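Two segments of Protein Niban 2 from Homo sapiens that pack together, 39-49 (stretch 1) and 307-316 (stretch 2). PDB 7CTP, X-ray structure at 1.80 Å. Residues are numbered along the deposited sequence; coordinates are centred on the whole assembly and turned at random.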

ATOM      1  N   LEU A  39      -2.536 -10.958  17.676  1.00 22.26           N
ATOM      2  CA  LEU A  39      -3.819 -11.327  18.269  1.00 22.74           C
ATOM      3  C   LEU A  39      -3.957 -10.743  19.668  1.00 22.53           C
ATOM      4  O   LEU A  39      -4.992 -10.157  20.011  1.00 21.95           O
ATOM      5  CB  LEU A  39      -3.956 -12.849  18.308  1.00 22.88           C
ATOM      6  CG  LEU A  39      -5.252 -13.402  18.917  1.00 23.79           C
ATOM      7  CD1 LEU A  39      -6.447 -13.003  18.066  1.00 23.41           C
ATOM      8  CD2 LEU A  39      -5.156 -14.921  19.027  1.00 20.65           C
ATOM      9  N   PHE A  40      -2.916 -10.884  20.489  1.00 22.78           N
ATOM     10  CA  PHE A  40      -2.965 -10.320  21.835  1.00 24.17           C
ATOM     11  C   PHE A  40      -3.167  -8.807  21.800  1.00 28.68           C
ATOM     12  O   PHE A  40      -3.971  -8.259  22.565  1.00 24.83           O
ATOM     13  CB  PHE A  40      -1.693 -10.658  22.606  1.00 23.52           C
ATOM     14  CG  PHE A  40      -1.616  -9.966  23.931  1.00 25.37           C
ATOM     15  CD1 PHE A  40      -2.327 -10.451  25.014  1.00 28.29           C
ATOM     16  CD2 PHE A  40      -0.871  -8.805  24.082  1.00 34.48           C
ATOM     17  CE1 PHE A  40      -2.278  -9.804  26.235  1.00 34.47           C
ATOM     18  CE2 PHE A  40      -0.822  -8.155  25.305  1.00 36.82           C
ATOM     19  CZ  PHE A  40      -1.523  -8.663  26.383  1.00 28.83           C
ATOM     20  N   ASN A  41      -2.428  -8.105  20.934  1.00 26.45           N
ATOM     21  CA  ASN A  41      -2.540  -6.644  20.906  1.00 28.27           C
ATOM     22  C   ASN A  41      -3.939  -6.203  20.492  1.00 29.79           C
ATOM     23  O   ASN A  41      -4.489  -5.237  21.041  1.00 28.71           O
ATOM     24  CB  ASN A  41      -1.496  -6.041  19.966  1.00 26.98           C
ATOM     25  CG  ASN A  41      -0.080  -6.182  20.495  1.00 27.51           C
ATOM     26  OD1 ASN A  41       0.143  -6.249  21.706  1.00 33.06           O
ATOM     27  ND2 ASN A  41       0.887  -6.212  19.584  1.00 32.25           N
ATOM     28  N   SER A  42      -4.529  -6.898  19.520  1.00 24.91           N
ATOM     29  CA  SER A  42      -5.863  -6.539  19.060  1.00 27.77           C
ATOM     30  C   SER A  42      -6.885  -6.829  20.146  1.00 31.22           C
ATOM     31  O   SER A  42      -7.760  -6.000  20.432  1.00 29.82           O
ATOM     32  CB  SER A  42      -6.206  -7.292  17.773  1.00 28.96           C
ATOM     33  OG  SER A  42      -7.547  -7.038  17.361  1.00 30.69           O
ATOM     34  N   MET A  43      -6.770  -7.993  20.786  1.00 26.29           N
ATOM     35  CA  MET A  43      -7.717  -8.326  21.845  1.00 26.13           C
ATOM     36  C   MET A  43      -7.563  -7.400  23.039  1.00 27.61           C
ATOM     37  O   MET A  43      -8.558  -7.050  23.684  1.00 32.67           O
ATOM     38  CB  MET A  43      -7.550  -9.779  22.270  1.00 23.22           C
ATOM     39  CG  MET A  43      -8.045 -10.732  21.223  1.00 28.34           C
ATOM     40  SD  MET A  43      -7.975 -12.416  21.826  1.00 27.70           S
ATOM     41  CE  MET A  43      -9.274 -12.381  23.080  1.00 29.93           C
ATOM     42  N   ARG A  44      -6.335  -6.982  23.347  1.00 25.05           N
ATOM     43  CA  ARG A  44      -6.165  -6.061  24.463  1.00 32.04           C
ATOM     44  C   ARG A  44      -6.866  -4.740  24.180  1.00 37.39           C
ATOM     45  O   ARG A  44      -7.528  -4.178  25.063  1.00 30.64           O
ATOM     46  CB  ARG A  44      -4.687  -5.842  24.767  1.00 29.05           C
ATOM     47  CG  ARG A  44      -4.456  -5.072  26.064  1.00 31.37           C
ATOM     48  CD  ARG A  44      -2.981  -4.888  26.335  1.00 36.71           C
ATOM     49  NE  ARG A  44      -2.740  -4.062  27.512  1.00 40.37           N
ATOM     50  CZ  ARG A  44      -1.536  -3.643  27.886  1.00 45.45           C
ATOM     51  NH1 ARG A  44      -0.470  -3.975  27.170  1.00 42.05           N
ATOM     52  NH2 ARG A  44      -1.395  -2.896  28.974  1.00 40.91           N
ATOM     53  N   HIS A  45      -6.763  -4.248  22.938  1.00 34.99           N
ATOM     54  CA  HIS A  45      -7.434  -3.006  22.567  1.00 34.55           C
ATOM     55  C   HIS A  45      -8.946  -3.134  22.713  1.00 38.87           C
ATOM     56  O   HIS A  45      -9.605  -2.248  23.267  1.00 41.20           O
ATOM     57  CB  HIS A  45      -7.065  -2.610  21.136  1.00 36.75           C
ATOM     58  CG  HIS A  45      -5.743  -1.919  21.022  1.00 36.45           C
ATOM     59  ND1 HIS A  45      -5.366  -0.889  21.857  1.00 46.81           N
ATOM     60  CD2 HIS A  45      -4.708  -2.112  20.170  1.00 44.74           C
ATOM     61  CE1 HIS A  45      -4.155  -0.477  21.525  1.00 43.84           C
ATOM     62  NE2 HIS A  45      -3.733  -1.202  20.504  1.00 50.66           N
ATOM     63  N   GLU A  46      -9.513  -4.240  22.223  1.00 34.26           N
ATOM     64  CA  GLU A  46     -10.961  -4.420  22.281  1.00 41.14           C
ATOM     65  C   GLU A  46     -11.436  -4.554  23.722  1.00 44.50           C
ATOM     66  O   GLU A  46     -12.377  -3.870  24.144  1.00 43.71           O
ATOM     67  CB  GLU A  46     -11.374  -5.642  21.460  1.00 37.77           C
ATOM     68  CG  GLU A  46     -11.143  -5.476  19.963  1.00 44.61           C
ATOM     69  CD  GLU A  46     -11.344  -6.763  19.183  1.00 52.50           C
ATOM     70  OE1 GLU A  46     -10.909  -7.829  19.663  1.00 55.96           O
ATOM     71  OE2 GLU A  46     -11.930  -6.705  18.082  1.00 60.42           O
ATOM     72  N   ILE A  47     -10.767  -5.408  24.499  1.00 36.83           N
ATOM     73  CA  ILE A  47     -11.223  -5.727  25.849  1.00 40.62           C
ATOM     74  C   ILE A  47     -11.061  -4.527  26.774  1.00 48.30           C
ATOM     75  O   ILE A  47     -11.915  -4.266  27.635  1.00 41.51           O
ATOM     76  CB  ILE A  47     -10.469  -6.963  26.373  1.00 36.94           C
ATOM     77  CG1 ILE A  47     -10.981  -8.228  25.682  1.00 40.94           C
ATOM     78  CG2 ILE A  47     -10.598  -7.077  27.886  1.00 37.34           C
ATOM     79  CD1 ILE A  47     -10.102  -9.438  25.898  1.00 36.51           C
ATOM     80  N   GLU A  48      -9.970  -3.781  26.619  1.00 37.20           N
ATOM     81  CA  GLU A  48      -9.761  -2.585  27.422  1.00 43.82           C
ATOM     82  C   GLU A  48     -10.455  -1.360  26.843  1.00 51.15           C
ATOM     83  O   GLU A  48     -10.484  -0.314  27.500  1.00 47.19           O
ATOM     84  CB  GLU A  48      -8.259  -2.320  27.583  1.00 47.80           C
ATOM     85  CG  GLU A  48      -7.546  -3.374  28.441  1.00 43.85           C
ATOM     86  CD  GLU A  48      -6.101  -3.027  28.760  1.00 42.64           C
ATOM     87  OE1 GLU A  48      -5.575  -3.557  29.762  1.00 59.51           O
ATOM     88  OE2 GLU A  48      -5.490  -2.238  28.015  1.00 47.64           O
ATOM     89  N   GLY A  49     -11.030  -1.475  25.652  1.00 45.93           N
ATOM     90  CA  GLY A  49     -11.729  -0.363  25.037  1.00 53.08           C
ATOM     91  C   GLY A  49     -10.835   0.771  24.581  1.00 57.20           C
ATOM     92  O   GLY A  49     -11.266   1.931  24.581  1.00 61.52           O
ATOM     93  N   ASP A 307      -6.092 -14.976  30.725  1.00 31.45           N
ATOM     94  CA  ASP A 307      -4.828 -14.641  31.363  1.00 29.17           C
ATOM     95  C   ASP A 307      -4.359 -13.225  31.063  1.00 33.21           C
ATOM     96  O   ASP A 307      -3.214 -12.894  31.382  1.00 29.62           O
ATOM     97  CB  ASP A 307      -3.745 -15.636  30.945  1.00 31.51           C
ATOM     98  CG  ASP A 307      -3.958 -17.015  31.541  1.00 43.07           C
ATOM     99  OD1 ASP A 307      -4.651 -17.111  32.578  1.00 39.45           O
ATOM    100  OD2 ASP A 307      -3.438 -17.997  30.968  1.00 38.75           O
ATOM    101  N   MET A 308      -5.226 -12.392  30.483  1.00 27.71           N
ATOM    102  CA  MET A 308      -4.900 -11.031  30.067  1.00 27.23           C
ATOM    103  C   MET A 308      -4.034 -10.272  31.069  1.00 38.25           C
ATOM    104  O   MET A 308      -2.960  -9.767  30.725  1.00 26.56           O
ATOM    105  CB  MET A 308      -6.204 -10.272  29.808  1.00 33.10           C
ATOM    106  CG  MET A 308      -6.018  -8.806  29.474  1.00 35.54           C
ATOM    107  SD  MET A 308      -5.161  -8.570  27.904  1.00 39.11           S
ATOM    108  CE  MET A 308      -6.428  -9.104  26.747  1.00 33.09           C
ATOM    109  N   ASP A 309      -4.485 -10.188  32.322  1.00 34.40           N
ATOM    110  CA  ASP A 309      -3.764  -9.382  33.304  1.00 36.36           C
ATOM    111  C   ASP A 309      -2.379  -9.950  33.595  1.00 27.97           C
ATOM    112  O   ASP A 309      -1.426  -9.195  33.821  1.00 34.48           O
ATOM    113  CB  ASP A 309      -4.580  -9.271  34.591  1.00 34.91           C
ATOM    114  CG  ASP A 309      -5.844  -8.464  34.408  1.00 42.88           C
ATOM    115  OD1 ASP A 309      -5.942  -7.729  33.402  1.00 51.32           O
ATOM    116  OD2 ASP A 309      -6.736  -8.558  35.277  1.00 53.59           O
ATOM    117  N   GLN A 310      -2.247 -11.275  33.594  1.00 26.55           N
ATOM    118  CA  GLN A 310      -0.953 -11.895  33.863  1.00 31.64           C
ATOM    119  C   GLN A 310      -0.006 -11.723  32.680  1.00 29.57           C
ATOM    120  O   GLN A 310       1.210 -11.564  32.861  1.00 28.42           O
ATOM    121  CB  GLN A 310      -1.146 -13.372  34.199  1.00 25.84           C
ATOM    122  CG  GLN A 310      -1.851 -13.630  35.542  1.00 33.69           C
ATOM    123  CD  GLN A 310      -3.243 -13.003  35.630  1.00 52.85           C
ATOM    124  OE1 GLN A 310      -4.119 -13.260  34.795  1.00 46.16           O
ATOM    125  NE2 GLN A 310      -3.449 -12.161  36.644  1.00 61.06           N
ATOM    126  N   ILE A 311      -0.543 -11.767  31.457  1.00 28.38           N
ATOM    127  CA  ILE A 311       0.285 -11.509  30.278  1.00 26.58           C
ATOM    128  C   ILE A 311       0.804 -10.074  30.298  1.00 27.01           C
ATOM    129  O   ILE A 311       1.990  -9.824  30.045  1.00 30.38           O
ATOM    130  CB  ILE A 311      -0.503 -11.812  28.988  1.00 27.43           C
ATOM    131  CG1 ILE A 311      -0.895 -13.293  28.939  1.00 26.68           C
ATOM    132  CG2 ILE A 311       0.337 -11.458  27.751  1.00 25.60           C
ATOM    133  CD1 ILE A 311      -1.807 -13.649  27.778  1.00 25.49           C
ATOM    134  N   ILE A 312      -0.061  -9.115  30.636  1.00 27.49           N
ATOM    135  CA  ILE A 312       0.364  -7.716  30.716  1.00 26.56           C
ATOM    136  C   ILE A 312       1.470  -7.554  31.753  1.00 33.15           C
ATOM    137  O   ILE A 312       2.471  -6.863  31.523  1.00 29.33           O
ATOM    138  CB  ILE A 312      -0.838  -6.809  31.030  1.00 30.57           C
ATOM    139  CG1 ILE A 312      -1.849  -6.827  29.879  1.00 28.86           C
ATOM    140  CG2 ILE A 312      -0.366  -5.379  31.312  1.00 32.55           C
ATOM    141  CD1 ILE A 312      -3.183  -6.206  30.247  1.00 34.88           C
ATOM    142  N   THR A 313       1.296  -8.187  32.916  1.00 32.99           N
ATOM    143  CA  THR A 313       2.299  -8.123  33.975  1.00 29.50           C
ATOM    144  C   THR A 313       3.629  -8.699  33.512  1.00 34.61           C
ATOM    145  O   THR A 313       4.699  -8.126  33.763  1.00 31.30           O
ATOM    146  CB  THR A 313       1.785  -8.880  35.197  1.00 31.99           C
ATOM    147  OG1 THR A 313       0.650  -8.181  35.721  1.00 29.50           O
ATOM    148  CG2 THR A 313       2.868  -9.003  36.252  1.00 33.93           C
ATOM    149  N   SER A 314       3.580  -9.844  32.830  1.00 30.78           N
ATOM    150  CA  SER A 314       4.803 -10.476  32.355  1.00 30.04           C
ATOM    151  C   SER A 314       5.470  -9.620  31.286  1.00 26.60           C
ATOM    152  O   SER A 314       6.697  -9.459  31.280  1.00 31.98           O
ATOM    153  CB  SER A 314       4.493 -11.878  31.830  1.00 31.42           C
ATOM    154  OG  SER A 314       5.460 -12.312  30.891  1.00 40.65           O
ATOM    155  N   LYS A 315       4.667  -9.046  30.384  1.00 26.94           N
ATOM    156  CA  LYS A 315       5.195  -8.149  29.357  1.00 29.74           C
ATOM    157  C   LYS A 315       5.892  -6.946  29.992  1.00 34.45           C
ATOM    158  O   LYS A 315       7.003  -6.571  29.591  1.00 31.20           O
ATOM    159  CB  LYS A 315       4.062  -7.712  28.421  1.00 33.17           C
ATOM    160  CG  LYS A 315       4.520  -7.225  27.036  1.00 42.21           C
ATOM    161  CD  LYS A 315       3.343  -7.038  26.050  1.00 47.08           C
ATOM    162  CE  LYS A 315       2.789  -8.371  25.502  1.00 50.64           C
ATOM    163  NZ  LYS A 315       3.094  -8.621  24.036  1.00 37.01           N
ATOM    164  N   GLU A 316       5.275  -6.361  31.024  1.00 33.67           N
ATOM    165  CA  GLU A 316       5.853  -5.187  31.679  1.00 31.85           C
ATOM    166  C   GLU A 316       7.130  -5.537  32.436  1.00 40.16           C
ATOM    167  O   GLU A 316       8.066  -4.728  32.489  1.00 33.90           O
ATOM    168  CB  GLU A 316       4.814  -4.550  32.605  1.00 46.37           C
ATOM    169  CG  GLU A 316       5.282  -3.329  33.417  1.00 49.83           C
ATOM    170  CD  GLU A 316       6.117  -2.328  32.620  1.00 64.46           C
ATOM    171  OE1 GLU A 316       7.178  -1.908  33.135  1.00 59.92           O
ATOM    172  OE2 GLU A 316       5.710  -1.946  31.500  1.00 62.84           O
TER

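The two segments meet as a helix-on-helix contact made by reciprocal knob-into-hole packing of largely apolar side chains, with no hydrogen bond or salt bridge passing between them. The helices are far from parallel, their N-to-C directions differing by 119°, and their axes come no nearer than 11.7 Å. Long side chains therefore bridge the gap, and the contact buries 416 Å² in total.

F40 is the knob offered by the first helix. With chi1 in the t well, its ring enters a hole lined by M308, I311, I312 and K315, residues spaced so that they share one side of the second helix. I311 lies over one ring face: its CG2 is 3.4 Å from F40 CE1 and 3.9 Å from the ring centroid, 29° off the normal, a CH-pi arrangement. I312 instead approaches the ring edge, with CG1 4.0 Å from F40 CZ. The aliphatic part of K315 completes the hole, CE standing 3.6 Å from F40 CE2, while its NZ is hydrogen-bonded elsewhere in the structure.

M308 is the answering knob, seated among F40, M43, R44 and I47. Its CA-to-CB bond points sideways, but the t, p, p side chain folds so that its end reaches the first helix. M308 SD lies 3.6 Å from F40 CE1 in an oblique sulfur-aromatic contact, and M308 CE packs 3.8 Å from both R44 CA and I47 CD1. The methyl thus reaches the backbone of the first helix.

Beside these two knobs, the extended R44 side chain lays one face of its guanidinium against I312, with NE 3.5 Å from CD1. R44 NE also forms a weak hydrogen bond, part of a salt bridge, to E48 OE2 at 3.3 Å. E48 OE1 is also 3.6 Å from I312 CD1, so this methyl rests against both partners of the ion pair.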